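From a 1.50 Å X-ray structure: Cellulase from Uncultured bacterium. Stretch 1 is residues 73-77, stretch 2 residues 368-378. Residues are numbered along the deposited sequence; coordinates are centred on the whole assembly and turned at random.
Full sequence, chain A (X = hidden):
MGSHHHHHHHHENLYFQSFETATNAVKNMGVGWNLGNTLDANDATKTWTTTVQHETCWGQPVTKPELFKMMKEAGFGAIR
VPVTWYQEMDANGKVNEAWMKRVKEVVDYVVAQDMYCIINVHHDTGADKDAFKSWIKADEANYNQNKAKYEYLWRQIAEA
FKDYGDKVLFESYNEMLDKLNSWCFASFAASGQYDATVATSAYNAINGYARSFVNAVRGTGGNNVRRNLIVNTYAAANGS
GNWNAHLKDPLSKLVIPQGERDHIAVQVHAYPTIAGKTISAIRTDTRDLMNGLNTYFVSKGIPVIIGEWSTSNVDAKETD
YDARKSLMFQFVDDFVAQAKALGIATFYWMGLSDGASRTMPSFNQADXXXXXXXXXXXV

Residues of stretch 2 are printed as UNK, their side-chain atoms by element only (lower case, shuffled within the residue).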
ATOM      1  N   GLU A  73      -7.056  -6.695 -18.772  1.00 19.59           N
ATOM      2  CA  GLU A  73      -6.974  -6.610 -20.228  1.00 20.29           C
ATOM      3  C   GLU A  73      -6.247  -5.361 -20.701  1.00 22.38           C
ATOM      4  O   GLU A  73      -5.699  -5.358 -21.814  1.00 25.45           O
ATOM      5  CB  GLU A  73      -8.374  -6.703 -20.803  1.00 23.74           C
ATOM      6  CG  GLU A  73      -8.928  -8.100 -20.629  1.00 27.64           C
ATOM      7  CD  GLU A  73     -10.311  -8.257 -21.209  1.00 32.38           C
ATOM      8  OE1 GLU A  73     -10.741  -7.366 -21.982  1.00 37.69           O
ATOM      9  OE2 GLU A  73     -10.958  -9.283 -20.902  1.00 30.95           O
ATOM     10  N   ALA A  74      -6.238  -4.307 -19.891  1.00 22.05           N
ATOM     11  CA  ALA A  74      -5.481  -3.099 -20.208  1.00 21.64           C
ATOM     12  C   ALA A  74      -4.008  -3.233 -19.876  1.00 24.14           C
ATOM     13  O   ALA A  74      -3.239  -2.319 -20.179  1.00 26.42           O
ATOM     14  CB  ALA A  74      -6.068  -1.865 -19.514  1.00 23.65           C
ATOM     15  N   GLY A  75      -3.591  -4.348 -19.283  1.00 21.73           N
ATOM     16  CA  GLY A  75      -2.186  -4.591 -19.022  1.00 22.38           C
ATOM     17  C   GLY A  75      -1.743  -4.511 -17.575  1.00 21.35           C
ATOM     18  O   GLY A  75      -0.539  -4.626 -17.315  1.00 23.82           O
ATOM     19  N   PHE A  76      -2.651  -4.303 -16.630  1.00 20.62           N
ATOM     20  CA  PHE A  76      -2.278  -4.248 -15.232  1.00 21.02           C
ATOM     21  C   PHE A  76      -2.117  -5.655 -14.678  1.00 21.26           C
ATOM     22  O   PHE A  76      -2.795  -6.606 -15.099  1.00 22.25           O
ATOM     23  CB  PHE A  76      -3.305  -3.414 -14.455  1.00 20.93           C
ATOM     24  CG  PHE A  76      -3.201  -1.945 -14.765  1.00 19.72           C
ATOM     25  CD1 PHE A  76      -2.419  -1.113 -13.978  1.00 20.91           C
ATOM     26  CD2 PHE A  76      -3.789  -1.422 -15.891  1.00 20.57           C
ATOM     27  CE1 PHE A  76      -2.270   0.223 -14.278  1.00 21.44           C
ATOM     28  CE2 PHE A  76      -3.639  -0.090 -16.208  1.00 23.12           C
ATOM     29  CZ  PHE A  76      -2.887   0.736 -15.400  1.00 23.09           C
ATOM     30  N   GLY A  77      -1.184  -5.775 -13.733  1.00 21.03           N
ATOM     31  CA  GLY A  77      -0.794  -7.072 -13.215  1.00 21.11           C
ATOM     32  C   GLY A  77      -1.052  -7.270 -11.738  1.00 23.26           C
ATOM     33  O   GLY A  77      -0.806  -8.360 -11.213  1.00 20.54           O
ATOM     34  N   UNK A 368      -4.438   7.849 -19.753  1.00 22.26           N
ATOM     35  CA  UNK A 368      -3.457   7.613 -18.700  1.00 19.73           C
ATOM     36  C   UNK A 368      -3.286   6.127 -18.406  1.00 21.75           C
ATOM     37  O   UNK A 368      -2.158   5.658 -18.211  1.00 21.58           O
ATOM     38  c   UNK A 368      -2.941   8.180 -16.251  1.00 19.58           C
ATOM     39  c   UNK A 368      -3.874   8.371 -17.448  1.00 19.75           C
ATOM     40  c   UNK A 368      -1.521   8.579 -16.485  1.00 21.06           C
ATOM     41  c   UNK A 368      -3.500   8.978 -15.077  1.00 20.28           C
ATOM     42  N   UNK A 369      -4.387   5.374 -18.366  1.00 20.94           N
ATOM     43  CA  UNK A 369      -4.284   3.937 -18.137  1.00 21.91           C
ATOM     44  C   UNK A 369      -3.406   3.287 -19.195  1.00 22.51           C
ATOM     45  O   UNK A 369      -2.507   2.496 -18.874  1.00 22.15           O
ATOM     46  c   UNK A 369      -5.682   3.323 -18.119  1.00 22.69           C
ATOM     47  N   UNK A 370      -3.640   3.635 -20.465  1.00 20.88           N
ATOM     48  CA  UNK A 370      -2.846   3.071 -21.548  1.00 21.81           C
ATOM     49  C   UNK A 370      -1.402   3.530 -21.447  1.00 23.08           C
ATOM     50  O   UNK A 370      -0.481   2.754 -21.723  1.00 23.02           O
ATOM     51  o   UNK A 370      -4.457   3.441 -25.493  1.00 31.23           O
ATOM     52  c   UNK A 370      -3.372   2.833 -25.386  1.00 44.00           C
ATOM     53  c   UNK A 370      -3.436   3.454 -22.910  1.00 24.19           C
ATOM     54  o   UNK A 370      -2.841   2.207 -26.328  1.00 45.03           O
ATOM     55  c   UNK A 370      -2.643   2.841 -24.054  1.00 34.61           C
ATOM     56  N   UNK A 371      -1.186   4.786 -21.046  1.00 22.25           N
ATOM     57  CA  UNK A 371       0.176   5.300 -20.947  1.00 18.93           C
ATOM     58  C   UNK A 371       0.981   4.535 -19.904  1.00 20.57           C
ATOM     59  O   UNK A 371       2.148   4.197 -20.139  1.00 20.78           O
ATOM     60  c   UNK A 371       0.160   6.788 -20.597  1.00 21.51           C
ATOM     61  n   UNK A 371       4.423  10.022 -23.370  1.00 28.10           N
ATOM     62  n   UNK A 371       2.235   9.966 -24.111  1.00 28.16           N
ATOM     63  c   UNK A 371       1.681   7.866 -22.311  1.00 22.51           C
ATOM     64  c   UNK A 371       1.494   7.498 -20.832  1.00 23.01           C
ATOM     65  c   UNK A 371       3.207   9.495 -23.335  1.00 28.50           C
ATOM     66  n   UNK A 371       2.968   8.505 -22.492  1.00 23.18           N
ATOM     67  N   UNK A 372       0.379   4.260 -18.744  1.00 20.73           N
ATOM     68  CA  UNK A 372       1.059   3.502 -17.698  1.00 18.58           C
ATOM     69  C   UNK A 372       1.392   2.092 -18.180  1.00 19.93           C
ATOM     70  O   UNK A 372       2.523   1.606 -18.021  1.00 22.09           O
ATOM     71  c   UNK A 372       0.194   3.484 -16.424  1.00 17.92           C
ATOM     72  c   UNK A 372       0.058   4.880 -15.819  1.00 18.60           C
ATOM     73  c   UNK A 372      -1.087   4.995 -14.824  1.00 20.96           C
ATOM     74  c   UNK A 372       0.761   2.482 -15.421  1.00 20.69           C
ATOM     75  N   UNK A 373       0.413   1.411 -18.783  1.00 21.07           N
ATOM     76  CA  UNK A 373       0.640   0.044 -19.228  1.00 21.12           C
ATOM     77  C   UNK A 373       1.731  -0.015 -20.291  1.00 22.12           C
ATOM     78  O   UNK A 373       2.615  -0.877 -20.234  1.00 22.81           O
ATOM     79  c   UNK A 373      -0.658  -0.557 -19.773  1.00 24.06           C
ATOM     80  N   UNK A 374       1.676   0.884 -21.279  1.00 22.21           N
ATOM     81  CA  UNK A 374       2.673   0.865 -22.344  1.00 21.54           C
ATOM     82  C   UNK A 374       4.054   1.260 -21.844  1.00 21.14           C
ATOM     83  O   UNK A 374       5.061   0.851 -22.447  1.00 23.90           O
ATOM     84  n   UNK A 374       1.862   2.847 -27.854  1.00 49.60           N
ATOM     85  c   UNK A 374       2.240   1.799 -23.467  1.00 23.64           C
ATOM     86  c   UNK A 374       0.963   2.061 -25.644  1.00 44.20           C
ATOM     87  c   UNK A 374       1.267   1.156 -24.434  1.00 37.89           C
ATOM     88  c   UNK A 374       2.206   2.415 -26.454  1.00 53.74           C
ATOM     89  N   UNK A 375       4.125   2.069 -20.782  1.00 23.80           N
ATOM     90  CA  UNK A 375       5.415   2.467 -20.224  1.00 22.62           C
ATOM     91  C   UNK A 375       6.160   1.257 -19.691  1.00 25.87           C
ATOM     92  O   UNK A 375       7.393   1.250 -19.677  1.00 25.74           O
ATOM     93  c   UNK A 375       5.237   3.494 -19.102  1.00 22.76           C
ATOM     94  N   UNK A 376       5.428   0.222 -19.276  1.00 24.00           N
ATOM     95  CA  UNK A 376       6.011  -1.031 -18.817  1.00 22.28           C
ATOM     96  C   UNK A 376       6.128  -2.072 -19.914  1.00 25.11           C
ATOM     97  O   UNK A 376       7.179  -2.721 -20.029  1.00 28.68           O
ATOM     98  c   UNK A 376       6.439  -2.543 -15.754  1.00 24.83           C
ATOM     99  c   UNK A 376       5.147  -1.585 -17.675  1.00 23.75           C
ATOM    100  c   UNK A 376       6.911  -4.872 -15.541  1.00 30.88           C
ATOM    101  c   UNK A 376       7.013  -3.593 -15.054  1.00 29.49           C
ATOM    102  c   UNK A 376       5.759  -2.751 -16.932  1.00 25.92           C
ATOM    103  o   UNK A 376       7.497  -5.887 -14.806  1.00 43.32           O
ATOM    104  c   UNK A 376       6.226  -5.123 -16.715  1.00 32.90           C
ATOM    105  c   UNK A 376       5.650  -4.054 -17.416  1.00 29.09           C
ATOM    106  N   UNK A 377       5.092  -2.232 -20.750  1.00 23.05           N
ATOM    107  CA  UNK A 377       5.034  -3.334 -21.704  1.00 25.47           C
ATOM    108  C   UNK A 377       5.384  -2.954 -23.135  1.00 27.75           C
ATOM    109  O   UNK A 377       5.657  -3.851 -23.948  1.00 30.71           O
ATOM    110  c   UNK A 377       3.151  -5.962 -18.855  1.00 38.74           C
ATOM    111  n   UNK A 377       3.748  -5.650 -19.992  1.00 29.34           N
ATOM    112  c   UNK A 377       3.613  -3.910 -21.794  1.00 25.39           C
ATOM    113  n   UNK A 377       2.179  -5.094 -18.644  1.00 39.55           N
ATOM    114  c   UNK A 377       3.142  -4.539 -20.532  1.00 27.35           C
ATOM    115  c   UNK A 377       2.159  -4.186 -19.670  1.00 39.44           C
ATOM    116  N   UNK A 378       5.292  -1.678 -23.497  1.00 26.67           N
ATOM    117  CA  UNK A 378       5.428  -1.310 -24.891  1.00 27.65           C
ATOM    118  C   UNK A 378       6.858  -1.453 -25.370  1.00 33.52           C
ATOM    119  O   UNK A 378       7.810  -1.244 -24.631  1.00 38.96           O
TER

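Position 368 carries four side-chain carbons, with the fork at the second, and no heteroatom. None of them comes within contact distance of residues 73-77. A chain of this shape is leucine, and Leu368 lies buried in the helix that runs on to position 377.

Position 369 has a single side-chain carbon, CB, 4.4 Å from CE2 of Phe76, and the same ring carbon is 3.9 Å from the backbone O of position 369, so the ring rests against both the methyl group and the backbone here. A lone methyl makes this residue alanine, Ala369.

At position 370 three carbons run in a row and the third bears two oxygens. This carboxylate on a two-carbon spacer is glutamate; the CA-to-CB bond of Glu370 points away from the other stretch, although its CA is 6.8 Å from the CA of Ala74.

Position 371 shows three carbons, a nitrogen, and then a carbon holding two more nitrogens. That guanidinium group identifies Arg371, which is out of reach of stretch 1 and has its NE and NH2 hydrogen-bonded elsewhere in the structure.

Position 372 again has four carbons, but now the fork is at the first and one arm is two carbons long. The one-carbon arm packs 3.9 Å from CE1 of Phe76. This branching is that of isoleucine, and the arm in contact is CG2 of Ile372.

One carbon, CB, is all that position 373 offers, and it is directed toward stretch 1, where it sits 3.2 Å from the carbonyl O of Ala74 and 4.4 Å from CA of Gly75. A lone methyl is again alanine, and a CB built on Gly75 would fall only 3.1 Å from CB of Ala373.

Four carbons in a row ending in nitrogen mark position 374 as lysine; the CA-to-CB bond of Lys374 points away, and the side chain makes no contact with stretch 1. Position 375, with one carbon, is Ala375, also out of reach. Position 376 has one carbon followed by a six-carbon ring bearing an oxygen, hence Tyr376, likewise without a contact here.

Position 377 has one carbon and then a five-membered ring of three carbons and two nitrogens, one of which approaches the O of Gly75. The ring is that of histidine, and NE2 of His377 donates a hydrogen bond to O of Gly75 (3.1 Å, with an angle of 141° at the hydrogen). Position 378 has no side-chain atoms: Gly378 is the first residue to leave helical geometry.

The contact is small, burying 245 Å² in all, and it combines three elements. Phe76 lays its ring obliquely against Ala369 and Ile372. Beside it, Gly75 and Ala373 bring the backbones close, their CA atoms 5.4 Å apart. Gly75 also ends its own helix in a Schellman motif, and its positive phi would jam a CB against the preceding carbonyl, so local geometry and packing both favour glycine. Finally, His377 ties the last helical turn of stretch 2 to the Gly75 carbonyl.

Stretch 2 368-378: LAERIAKAYHG
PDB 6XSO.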